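Long-range contacts in hyaluronidase (Thermobaculum terrenum, PDB 5DIY), which probably acts as a GH84 hexosaminidase that hydrolyses the bond between O-linked N-acetylglucosamine and its carrier protein: residues E2-R7 against A273-S278; L261-K266 against D365-W370; L269-Q274 against R289-T294. All coordinates share one frame; numbering follows the deposited sequence.

Contact 1: residues E2-R7 against A273-S278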
loop_
_atom_site.group_PDB
_atom_site.type_symbol
_atom_site.label_atom_id
_atom_site.label_comp_id
_atom_site.label_asym_id
_atom_site.label_seq_id
_atom_site.Cartn_x
_atom_site.Cartn_y
_atom_site.Cartn_z
ATOM N N GLU C 2 11.815 -14.270 -17.641
ATOM C CA GLU C 2 11.506 -14.331 -19.102
ATOM C C GLU C 2 10.855 -13.029 -19.577
ATOM O O GLU C 2 11.302 -12.433 -20.555
ATOM C CB GLU C 2 10.610 -15.540 -19.410
ATOM C CG GLU C 2 10.683 -16.041 -20.851
ATOM C CD GLU C 2 9.652 -15.406 -21.778
ATOM O OE1 GLU C 2 8.437 -15.537 -21.506
ATOM O OE2 GLU C 2 10.050 -14.794 -22.796
ATOM N N TYR C 3 9.806 -12.596 -18.877
ATOM C CA TYR C 3 9.154 -11.310 -19.151
ATOM C C TYR C 3 9.850 -10.150 -18.440
ATOM O O TYR C 3 10.054 -9.098 -19.035
ATOM C CB TYR C 3 7.683 -11.347 -18.742
ATOM C CG TYR C 3 6.846 -12.221 -19.630
ATOM C CD1 TYR C 3 6.393 -11.750 -20.863
ATOM C CD2 TYR C 3 6.500 -13.514 -19.248
ATOM C CE1 TYR C 3 5.620 -12.544 -21.696
ATOM C CE2 TYR C 3 5.726 -14.320 -20.074
ATOM C CZ TYR C 3 5.290 -13.827 -21.297
ATOM O OH TYR C 3 4.519 -14.603 -22.127
ATOM N N PHE C 4 10.186 -10.341 -17.165
ATOM C CA PHE C 4 10.875 -9.323 -16.368
ATOM C C PHE C 4 12.199 -9.861 -15.821
ATOM O O PHE C 4 12.218 -10.904 -15.160
ATOM C CB PHE C 4 9.982 -8.859 -15.212
ATOM C CG PHE C 4 8.788 -8.061 -15.653
ATOM C CD1 PHE C 4 8.910 -6.706 -15.938
ATOM C CD2 PHE C 4 7.542 -8.665 -15.800
ATOM C CE1 PHE C 4 7.813 -5.964 -16.346
ATOM C CE2 PHE C 4 6.445 -7.931 -16.211
ATOM C CZ PHE C 4 6.579 -6.578 -16.483
ATOM N N ARG C 5 13.293 -9.138 -16.080
ATOM C CA ARG C 5 14.616 -9.507 -15.564
ATOM C C ARG C 5 14.661 -9.413 -14.034
ATOM O O ARG C 5 15.165 -10.321 -13.371
ATOM C CB ARG C 5 15.719 -8.620 -16.169
ATOM C CG ARG C 5 17.116 -9.221 -16.070
ATOM C CD ARG C 5 18.211 -8.161 -16.067
ATOM N NE ARG C 5 18.143 -7.269 -17.228
ATOM C CZ ARG C 5 18.890 -6.174 -17.402
ATOM N NH1 ARG C 5 19.800 -5.801 -16.499
ATOM N NH2 ARG C 5 18.726 -5.442 -18.505
ATOM N N TYR C 6 14.147 -8.311 -13.490
ATOM C CA TYR C 6 14.061 -8.112 -12.042
ATOM C C TYR C 6 12.600 -8.255 -11.605
ATOM O O TYR C 6 11.718 -7.517 -12.071
ATOM C CB TYR C 6 14.641 -6.750 -11.635
ATOM C CG TYR C 6 16.083 -6.537 -12.078
ATOM C CD1 TYR C 6 17.087 -7.432 -11.703
ATOM C CD2 TYR C 6 16.447 -5.437 -12.865
ATOM C CE1 TYR C 6 18.409 -7.248 -12.104
ATOM C CE2 TYR C 6 17.767 -5.243 -13.268
ATOM C CZ TYR C 6 18.744 -6.152 -12.883
ATOM O OH TYR C 6 20.056 -5.976 -13.274
ATOM N N ARG C 7 12.361 -9.239 -10.740
ATOM C CA ARG C 7 11.036 -9.560 -10.216
ATOM C C ARG C 7 11.154 -9.466 -8.714
ATOM O O ARG C 7 11.457 -10.460 -8.058
ATOM C CB ARG C 7 10.645 -10.980 -10.633
ATOM C CG ARG C 7 10.425 -11.133 -12.127
ATOM C CD ARG C 7 9.998 -12.543 -12.487
ATOM N NE ARG C 7 10.961 -13.562 -12.063
ATOM C CZ ARG C 7 12.123 -13.828 -12.661
ATOM N NH1 ARG C 7 12.535 -13.142 -13.725
ATOM N NH2 ARG C 7 12.898 -14.793 -12.175
ATOM N N ALA C 273 3.478 -11.636 -8.106
ATOM C CA ALA C 273 4.397 -12.643 -8.674
ATOM C C ALA C 273 3.802 -13.427 -9.848
ATOM O O ALA C 273 4.500 -13.717 -10.822
ATOM C CB ALA C 273 4.863 -13.606 -7.591
ATOM N N GLN C 274 2.520 -13.778 -9.751
ATOM C CA GLN C 274 1.830 -14.439 -10.864
ATOM C C GLN C 274 1.710 -13.526 -12.083
ATOM O O GLN C 274 1.893 -13.990 -13.209
ATOM C CB GLN C 274 0.453 -14.964 -10.445
ATOM C CG GLN C 274 0.526 -16.157 -9.494
ATOM C CD GLN C 274 -0.669 -17.080 -9.609
ATOM O OE1 GLN C 274 -0.523 -18.292 -9.791
ATOM N NE2 GLN C 274 -1.860 -16.515 -9.503
ATOM N N TYR C 275 1.416 -12.240 -11.863
ATOM C CA TYR C 275 1.394 -11.260 -12.959
ATOM C C TYR C 275 2.750 -11.202 -13.652
ATOM O O TYR C 275 2.814 -11.258 -14.877
ATOM C CB TYR C 275 0.998 -9.847 -12.478
ATOM C CG TYR C 275 1.328 -8.758 -13.485
ATOM C CD1 TYR C 275 0.474 -8.484 -14.559
ATOM C CD2 TYR C 275 2.524 -8.033 -13.395
ATOM C CE1 TYR C 275 0.784 -7.506 -15.496
ATOM C CE2 TYR C 275 2.840 -7.052 -14.321
ATOM C CZ TYR C 275 1.973 -6.790 -15.372
ATOM O OH TYR C 275 2.294 -5.812 -16.281
ATOM N N LEU C 276 3.826 -11.086 -12.875
ATOM C CA LEU C 276 5.176 -11.021 -13.448
ATOM C C LEU C 276 5.515 -12.285 -14.244
ATOM O O LEU C 276 6.147 -12.199 -15.296
ATOM C CB LEU C 276 6.238 -10.804 -12.370
ATOM C CG LEU C 276 6.186 -9.515 -11.543
ATOM C CD1 LEU C 276 7.163 -9.625 -10.384
ATOM C CD2 LEU C 276 6.454 -8.270 -12.385
ATOM N N ASN C 277 5.084 -13.444 -13.747
ATOM C CA ASN C 277 5.348 -14.724 -14.415
ATOM C C ASN C 277 4.696 -14.870 -15.792
ATOM O O ASN C 277 5.305 -15.422 -16.709
ATOM C CB ASN C 277 4.911 -15.888 -13.528
ATOM C CG ASN C 277 5.282 -17.236 -14.115
ATOM O OD1 ASN C 277 6.465 -17.547 -14.268
ATOM N ND2 ASN C 277 4.277 -18.038 -14.458
ATOM N N SER C 278 3.462 -14.386 -15.929
ATOM C CA SER C 278 2.730 -14.482 -17.193
ATOM C C SER C 278 1.684 -13.363 -17.308
ATOM O O SER C 278 0.486 -13.600 -17.121
ATOM C CB SER C 278 2.077 -15.860 -17.317
ATOM O OG SER C 278 1.454 -16.012 -18.582
HETATM O O HOH W 1 9.032 -12.765 -15.931
#
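Leu-276 forks between two partners, its CD2 lying on the ring of Phe-4 and its CD1 on the aliphatic start of Arg-7. Among the apolar contacts, the CD2 methyl sits over one face of the phenyl, 4.0 Å from the ring centroid and 27° off the normal, which meets the geometry of a CH-pi contact. With CD1 anti to CA (chi2 170°), the other methyl reaches Arg-7, where Leu-276 CD1 is 3.7 Å from Arg-7 CB. Phe-4 CE2 also approaches Tyr-275 CE2 at 4.2 Å; the hydroxyl of Tyr-275 points elsewhere, to the carbonyl of Asp-244.

The polar link between the segments runs through water. Water 1 accepts from Phe-4 N at 3.0 Å and donates to Leu-276 O at 3.0 Å, serving a carbonyl of the last helical turn. Apart from these, Tyr-3 CD2 comes obliquely to within 3.4 Å of Asn-277 O, a close carbon-to-oxygen contact.

Within residues 2-7, Arg-7 NH1 donates to Phe-4 O at 2.7 Å, almost in line with the carbonyl bond (174°) and near the guanidinium plane, though bent at the hydrogen; Arg-7 NE is held by Asn-34 O. Strand 6-11 pairs with strand 251-256, closing the TIM barrel. No direct hydrogen bond joins the two segments, so the end of helix 262-277 is held on the N-terminal residues beside that closure by apolar fit and one bridging water.

Contact 2: residues L261-K266 against D365-W370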
loop_
_atom_site.group_PDB
_atom_site.type_symbol
_atom_site.label_atom_id
_atom_site.label_comp_id
_atom_site.label_asym_id
_atom_site.label_seq_id
_atom_site.Cartn_x
_atom_site.Cartn_y
_atom_site.Cartn_z
ATOM N N LEU C 261 3.369 -4.825 7.472
ATOM C CA LEU C 261 2.840 -6.158 7.786
ATOM C C LEU C 261 3.302 -7.184 6.737
ATOM O O LEU C 261 2.700 -7.272 5.660
ATOM C CB LEU C 261 1.302 -6.109 7.804
ATOM C CG LEU C 261 0.636 -5.074 8.705
ATOM C CD1 LEU C 261 -0.872 -5.136 8.530
ATOM C CD2 LEU C 261 1.028 -5.295 10.154
ATOM N N PRO C 262 4.374 -7.955 7.029
ATOM C CA PRO C 262 4.928 -8.839 5.992
ATOM C C PRO C 262 4.071 -10.042 5.629
ATOM O O PRO C 262 3.989 -10.400 4.458
ATOM C CB PRO C 262 6.252 -9.327 6.608
ATOM C CG PRO C 262 6.100 -9.134 8.074
ATOM C CD PRO C 262 5.233 -7.922 8.229
ATOM N N GLU C 263 3.473 -10.682 6.627
ATOM C CA GLU C 263 2.661 -11.869 6.386
ATOM C C GLU C 263 1.398 -11.500 5.598
ATOM O O GLU C 263 1.036 -12.189 4.643
ATOM C CB GLU C 263 2.318 -12.571 7.711
ATOM C CG GLU C 263 1.857 -14.010 7.554
ATOM C CD GLU C 263 2.934 -14.951 7.051
ATOM O OE1 GLU C 263 4.135 -14.678 7.249
ATOM O OE2 GLU C 263 2.570 -15.988 6.464
ATOM N N ALA C 264 0.758 -10.396 5.976
ATOM C CA ALA C 264 -0.395 -9.871 5.230
ATOM C C ALA C 264 -0.034 -9.477 3.796
ATOM O O ALA C 264 -0.857 -9.636 2.895
ATOM C CB ALA C 264 -1.021 -8.693 5.963
ATOM N N SER C 265 1.187 -8.975 3.586
ATOM C CA SER C 265 1.665 -8.614 2.238
ATOM C C SER C 265 1.762 -9.803 1.289
ATOM O O SER C 265 1.681 -9.629 0.080
ATOM C CB SER C 265 3.034 -7.918 2.289
ATOM O OG SER C 265 2.964 -6.669 2.939
ATOM N N LYS C 266 1.928 -11.006 1.827
ATOM C CA LYS C 266 2.079 -12.199 0.994
ATOM C C LYS C 266 0.892 -12.473 0.082
ATOM O O LYS C 266 1.071 -13.065 -0.983
ATOM C CB LYS C 266 2.381 -13.431 1.846
ATOM C CG LYS C 266 3.739 -13.384 2.528
ATOM C CD LYS C 266 3.946 -14.616 3.386
ATOM C CE LYS C 266 5.268 -14.576 4.134
ATOM N NZ LYS C 266 5.479 -15.871 4.848
ATOM N N ASP C 365 -5.510 -19.107 13.601
ATOM C CA ASP C 365 -4.481 -18.685 14.577
ATOM C C ASP C 365 -3.169 -18.164 13.997
ATOM O O ASP C 365 -2.345 -17.618 14.737
ATOM C CB ASP C 365 -4.141 -19.863 15.483
ATOM C CG ASP C 365 -5.319 -20.310 16.288
ATOM O OD1 ASP C 365 -5.714 -19.539 17.186
ATOM O OD2 ASP C 365 -5.853 -21.411 16.025
ATOM N N SER C 366 -2.982 -18.338 12.691
ATOM C CA SER C 366 -1.731 -18.012 12.009
ATOM C C SER C 366 -1.325 -16.543 12.129
ATOM O O SER C 366 -2.111 -15.686 12.542
ATOM C CB SER C 366 -1.850 -18.378 10.526
ATOM O OG SER C 366 -2.818 -17.563 9.893
ATOM N N LYS C 367 -0.085 -16.266 11.746
ATOM C CA LYS C 367 0.457 -14.912 11.787
ATOM C C LYS C 367 -0.321 -13.909 10.920
ATOM O O LYS C 367 -0.480 -12.757 11.311
ATOM C CB LYS C 367 1.925 -14.919 11.366
ATOM C CG LYS C 367 2.570 -13.558 11.502
ATOM C CD LYS C 367 4.066 -13.621 11.305
ATOM C CE LYS C 367 4.675 -12.298 11.705
ATOM N NZ LYS C 367 5.934 -12.067 10.977
ATOM N N PHE C 368 -0.767 -14.343 9.744
ATOM C CA PHE C 368 -1.610 -13.507 8.879
ATOM C C PHE C 368 -2.776 -12.914 9.682
ATOM O O PHE C 368 -2.966 -11.688 9.705
ATOM C CB PHE C 368 -2.126 -14.317 7.675
ATOM C CG PHE C 368 -3.072 -13.553 6.778
ATOM C CD1 PHE C 368 -4.451 -13.552 7.028
ATOM C CD2 PHE C 368 -2.594 -12.850 5.678
ATOM C CE1 PHE C 368 -5.324 -12.849 6.208
ATOM C CE2 PHE C 368 -3.462 -12.147 4.850
ATOM C CZ PHE C 368 -4.831 -12.142 5.115
ATOM N N PHE C 369 -3.522 -13.776 10.372
ATOM C CA PHE C 369 -4.701 -13.321 11.144
ATOM C C PHE C 369 -4.368 -12.540 12.410
ATOM O O PHE C 369 -5.188 -11.733 12.854
ATOM C CB PHE C 369 -5.666 -14.478 11.413
ATOM C CG PHE C 369 -6.264 -15.032 10.158
ATOM C CD1 PHE C 369 -7.186 -14.283 9.430
ATOM C CD2 PHE C 369 -5.860 -16.260 9.655
ATOM C CE1 PHE C 369 -7.718 -14.765 8.243
ATOM C CE2 PHE C 369 -6.395 -16.751 8.472
ATOM C CZ PHE C 369 -7.323 -16.002 7.766
ATOM N N TRP C 370 -3.170 -12.741 12.964
ATOM C CA TRP C 370 -2.631 -11.830 13.987
ATOM C C TRP C 370 -2.381 -10.423 13.419
ATOM O O TRP C 370 -2.704 -9.434 14.065
ATOM C CB TRP C 370 -1.332 -12.381 14.600
ATOM C CG TRP C 370 -0.764 -11.497 15.669
ATOM C CD1 TRP C 370 -1.072 -11.518 16.999
ATOM C CD2 TRP C 370 0.199 -10.449 15.499
ATOM N NE1 TRP C 370 -0.362 -10.549 17.671
ATOM C CE2 TRP C 370 0.428 -9.879 16.776
ATOM C CE3 TRP C 370 0.892 -9.936 14.392
ATOM C CZ2 TRP C 370 1.328 -8.818 16.979
ATOM C CZ3 TRP C 370 1.790 -8.876 14.592
ATOM C CH2 TRP C 370 1.995 -8.330 15.880
HETATM O O HOH W 2 6.044 -12.788 8.310
HETATM O O HOH W 3 0.216 -16.871 8.271
#
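Glu-263 leans its CG against the backbone of Phe-368, only 3.4 Å from Phe-368 N, and this is the tight part of the contact. The same CG lies 3.9 Å from Lys-367 CB. Beside it the Phe-368 ring meets the helix backbone: Ala-264 CA is 3.7 Å from Phe-368 CD2, and Glu-263 O lies at the ring edge, near its plane.

The solvent-bridged side begins at the carboxylate of Glu-263, which a bend at chi2 (67°) turns off the chain line. Lys-266 NZ meets Glu-263 OE1 at 3.0 Å in a salt bridge and also pairs with Asp-25. Glu-263 OE1 and Lys-367 NZ stay 4.9 Å apart; water 2 links them, while Lys-367 NZ pairs with Glu-22. Water 3 donates to Glu-263 OE2, at 3.1 Å, and accepts from Phe-368 N, the same amide that Glu-263 CG packs against. An alanine at Glu-263 would probably leave Lys-266 without this mate, break both water bridges and open a gap beside the Phe-368 amide.

Glu-371 adds a hydrogen bond to Ala-264 N. Helix 262-277, which follows the eighth barrel strand, thus meets a short helix leading into the C-terminal helices, an arrangement in keeping with the barrel-plus-helical-domain build of GH84 enzymes.

Contact 3: residues L269-Q274 against R289-T294; sequences LYTFAQ and RQAVST
Gln-290 O is gripped by Thr-294 twice, by the backbone N and by the hydroxyl, which reach it from opposite faces of the carbonyl plane; the bond from Thr-294 OG1 is 3.0 Å long. Held in this way, Thr-294 OG1 also accepts from water 4 at 3.2 Å. The water continues the chain across the contact to Tyr-270 OH, 2.6 Å away. It lies at the edge of the tyrosine ring, in its plane.

The body of that ring packs on Ala-291. Tyr-270 CG stands anti to the backbone N (chi1 -174°), which places CG, and with it the ring, on the side of helix 284-296. Ala-291 CA then lies over one ring face, 3.9 Å from the centroid and 19° off the normal, a CH-pi contact displaced toward the rim. Its methyl is tighter still, with Ala-291 CB 3.4 Å from Tyr-270 CD1, and Thr-271 CG2 touches the same methyl more loosely.

The two helices belong to the part of the chain that follows the eight barrel strands. Helix 262-277 packs on strand 251-256 through Leu-269 and Phe-272, and helix 284-296 packs against it through Tyr-270 and Gln-274. The short segments pass 9.3 Å apart at their axes, with 128° between their directions, so they run roughly antiparallel but strongly inclined.

Gln-290 also brings its amide to the contact. Gln-290 NE2 is 3.2 Å from Tyr-270 OH, near the plane of the ring, and the side chains cross at about a right angle. Gln-274 OE1 comes within 2.7 Å of Gln-290 NE2, but the angle is poor and the approach does not count as a hydrogen bond. Gln-274 NE2, on the other arm of the amide, hydrogen-bonds to Ser-287 OG, near the start of helix 284-296.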
loop_
_atom_site.group_PDB
_atom_site.type_symbol
_atom_site.label_atom_id
_atom_site.label_comp_id
_atom_site.label_asym_id
_atom_site.label_seq_id
_atom_site.Cartn_x
_atom_site.Cartn_y
_atom_site.Cartn_z
ATOM N N LEU C 269 1.315 -9.859 -2.791
ATOM C CA LEU C 269 2.611 -10.213 -3.401
ATOM C C LEU C 269 2.558 -11.515 -4.204
ATOM O O LEU C 269 3.210 -11.622 -5.253
ATOM C CB LEU C 269 3.739 -10.257 -2.361
ATOM C CG LEU C 269 4.161 -8.908 -1.756
ATOM C CD1 LEU C 269 5.191 -9.147 -0.661
ATOM C CD2 LEU C 269 4.692 -7.943 -2.807
ATOM N N TYR C 270 1.783 -12.490 -3.726
ATOM C CA TYR C 270 1.516 -13.710 -4.495
ATOM C C TYR C 270 0.941 -13.367 -5.870
ATOM O O TYR C 270 1.397 -13.889 -6.882
ATOM C CB TYR C 270 0.561 -14.647 -3.739
ATOM C CG TYR C 270 0.351 -15.998 -4.391
ATOM C CD1 TYR C 270 -0.523 -16.151 -5.469
ATOM C CD2 TYR C 270 1.022 -17.134 -3.929
ATOM C CE1 TYR C 270 -0.716 -17.381 -6.071
ATOM C CE2 TYR C 270 0.828 -18.375 -4.524
ATOM C CZ TYR C 270 -0.042 -18.492 -5.594
ATOM O OH TYR C 270 -0.251 -19.713 -6.202
ATOM N N THR C 271 -0.052 -12.479 -5.896
ATOM C CA THR C 271 -0.717 -12.097 -7.145
ATOM C C THR C 271 0.213 -11.288 -8.050
ATOM O O THR C 271 0.215 -11.464 -9.273
ATOM C CB THR C 271 -2.043 -11.335 -6.902
ATOM O OG1 THR C 271 -1.796 -10.052 -6.294
ATOM C CG2 THR C 271 -2.985 -12.160 -6.029
ATOM N N PHE C 272 0.981 -10.402 -7.430
ATOM C CA PHE C 272 2.048 -9.654 -8.094
ATOM C C PHE C 272 3.025 -10.596 -8.806
ATOM O O PHE C 272 3.315 -10.400 -9.984
ATOM C CB PHE C 272 2.735 -8.758 -7.052
ATOM C CG PHE C 272 4.037 -8.142 -7.490
ATOM C CD1 PHE C 272 4.066 -7.147 -8.458
ATOM C CD2 PHE C 272 5.235 -8.512 -6.877
ATOM C CE1 PHE C 272 5.269 -6.553 -8.843
ATOM C CE2 PHE C 272 6.441 -7.924 -7.254
ATOM C CZ PHE C 272 6.458 -6.938 -8.239
ATOM N N ALA C 273 3.478 -11.636 -8.106
ATOM C CA ALA C 273 4.397 -12.643 -8.674
ATOM C C ALA C 273 3.802 -13.427 -9.848
ATOM O O ALA C 273 4.500 -13.717 -10.822
ATOM C CB ALA C 273 4.863 -13.606 -7.591
ATOM N N GLN C 274 2.520 -13.778 -9.751
ATOM C CA GLN C 274 1.830 -14.439 -10.864
ATOM C C GLN C 274 1.710 -13.526 -12.083
ATOM O O GLN C 274 1.893 -13.990 -13.209
ATOM C CB GLN C 274 0.453 -14.964 -10.445
ATOM C CG GLN C 274 0.526 -16.157 -9.494
ATOM C CD GLN C 274 -0.669 -17.080 -9.609
ATOM O OE1 GLN C 274 -0.523 -18.292 -9.791
ATOM N NE2 GLN C 274 -1.860 -16.515 -9.503
ATOM N N ARG C 289 -7.658 -15.781 -5.431
ATOM C CA ARG C 289 -8.269 -17.000 -4.855
ATOM C C ARG C 289 -7.273 -18.147 -4.684
ATOM O O ARG C 289 -7.310 -18.853 -3.675
ATOM C CB ARG C 289 -9.461 -17.470 -5.698
ATOM C CG ARG C 289 -10.644 -16.518 -5.640
ATOM C CD ARG C 289 -11.651 -16.790 -6.750
ATOM N NE ARG C 289 -12.196 -18.145 -6.665
ATOM C CZ ARG C 289 -13.116 -18.560 -5.785
ATOM N NH1 ARG C 289 -13.639 -17.734 -4.878
ATOM N NH2 ARG C 289 -13.517 -19.831 -5.809
ATOM N N GLN C 290 -6.397 -18.343 -5.667
ATOM C CA GLN C 290 -5.305 -19.309 -5.524
ATOM C C GLN C 290 -4.347 -18.894 -4.397
ATOM O O GLN C 290 -3.881 -19.746 -3.632
ATOM C CB GLN C 290 -4.541 -19.496 -6.838
ATOM C CG GLN C 290 -3.657 -20.737 -6.845
ATOM C CD GLN C 290 -3.081 -21.044 -8.214
ATOM O OE1 GLN C 290 -3.392 -22.078 -8.810
ATOM N NE2 GLN C 290 -2.237 -20.145 -8.722
ATOM N N ALA C 291 -4.067 -17.593 -4.299
ATOM C CA ALA C 291 -3.253 -17.038 -3.211
ATOM C C ALA C 291 -3.840 -17.359 -1.838
ATOM O O ALA C 291 -3.131 -17.877 -0.972
ATOM C CB ALA C 291 -3.098 -15.530 -3.365
ATOM N N VAL C 292 -5.125 -17.046 -1.652
ATOM C CA VAL C 292 -5.840 -17.324 -0.392
ATOM C C VAL C 292 -5.808 -18.822 -0.040
ATOM O O VAL C 292 -5.525 -19.172 1.102
ATOM C CB VAL C 292 -7.311 -16.811 -0.424
ATOM C CG1 VAL C 292 -8.128 -17.355 0.750
ATOM C CG2 VAL C 292 -7.354 -15.288 -0.414
ATOM N N SER C 293 -6.096 -19.684 -1.014
ATOM C CA SER C 293 -6.081 -21.146 -0.811
ATOM C C SER C 293 -4.715 -21.674 -0.355
ATOM O O SER C 293 -4.625 -22.351 0.670
ATOM C CB SER C 293 -6.492 -21.869 -2.091
ATOM O OG SER C 293 -7.762 -21.426 -2.520
ATOM N N THR C 294 -3.671 -21.350 -1.116
ATOM C CA THR C 294 -2.288 -21.742 -0.806
ATOM C C THR C 294 -1.826 -21.232 0.560
ATOM O O THR C 294 -1.344 -22.006 1.391
ATOM C CB THR C 294 -1.305 -21.190 -1.866
ATOM O OG1 THR C 294 -1.665 -21.677 -3.162
ATOM C CG2 THR C 294 0.145 -21.603 -1.556
HETATM O O HOH W 4 0.864 -21.750 -5.059
#

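All three contacts draw on helix 262-277, the helix after the eighth barrel strand, and take it in turn from its beginning to its end: contact 2, contact 3, then contact 1. Contacts 1 and 3 share Ala-273 and Gln-274, and their centres lie about 14 Å apart, as do those of contacts 2 and 3, whereas about 24 Å separates the centres of contacts 1 and 2. Along the chain, contact 3 is nested inside the loop closed by contact 2, while contacts 1 and 2 interleave. One helix therefore joins the N-terminal residues leading into the first strand of the TIM barrel, the following helix 284-296 and the short helix 367-371 ahead of the C-terminal helices.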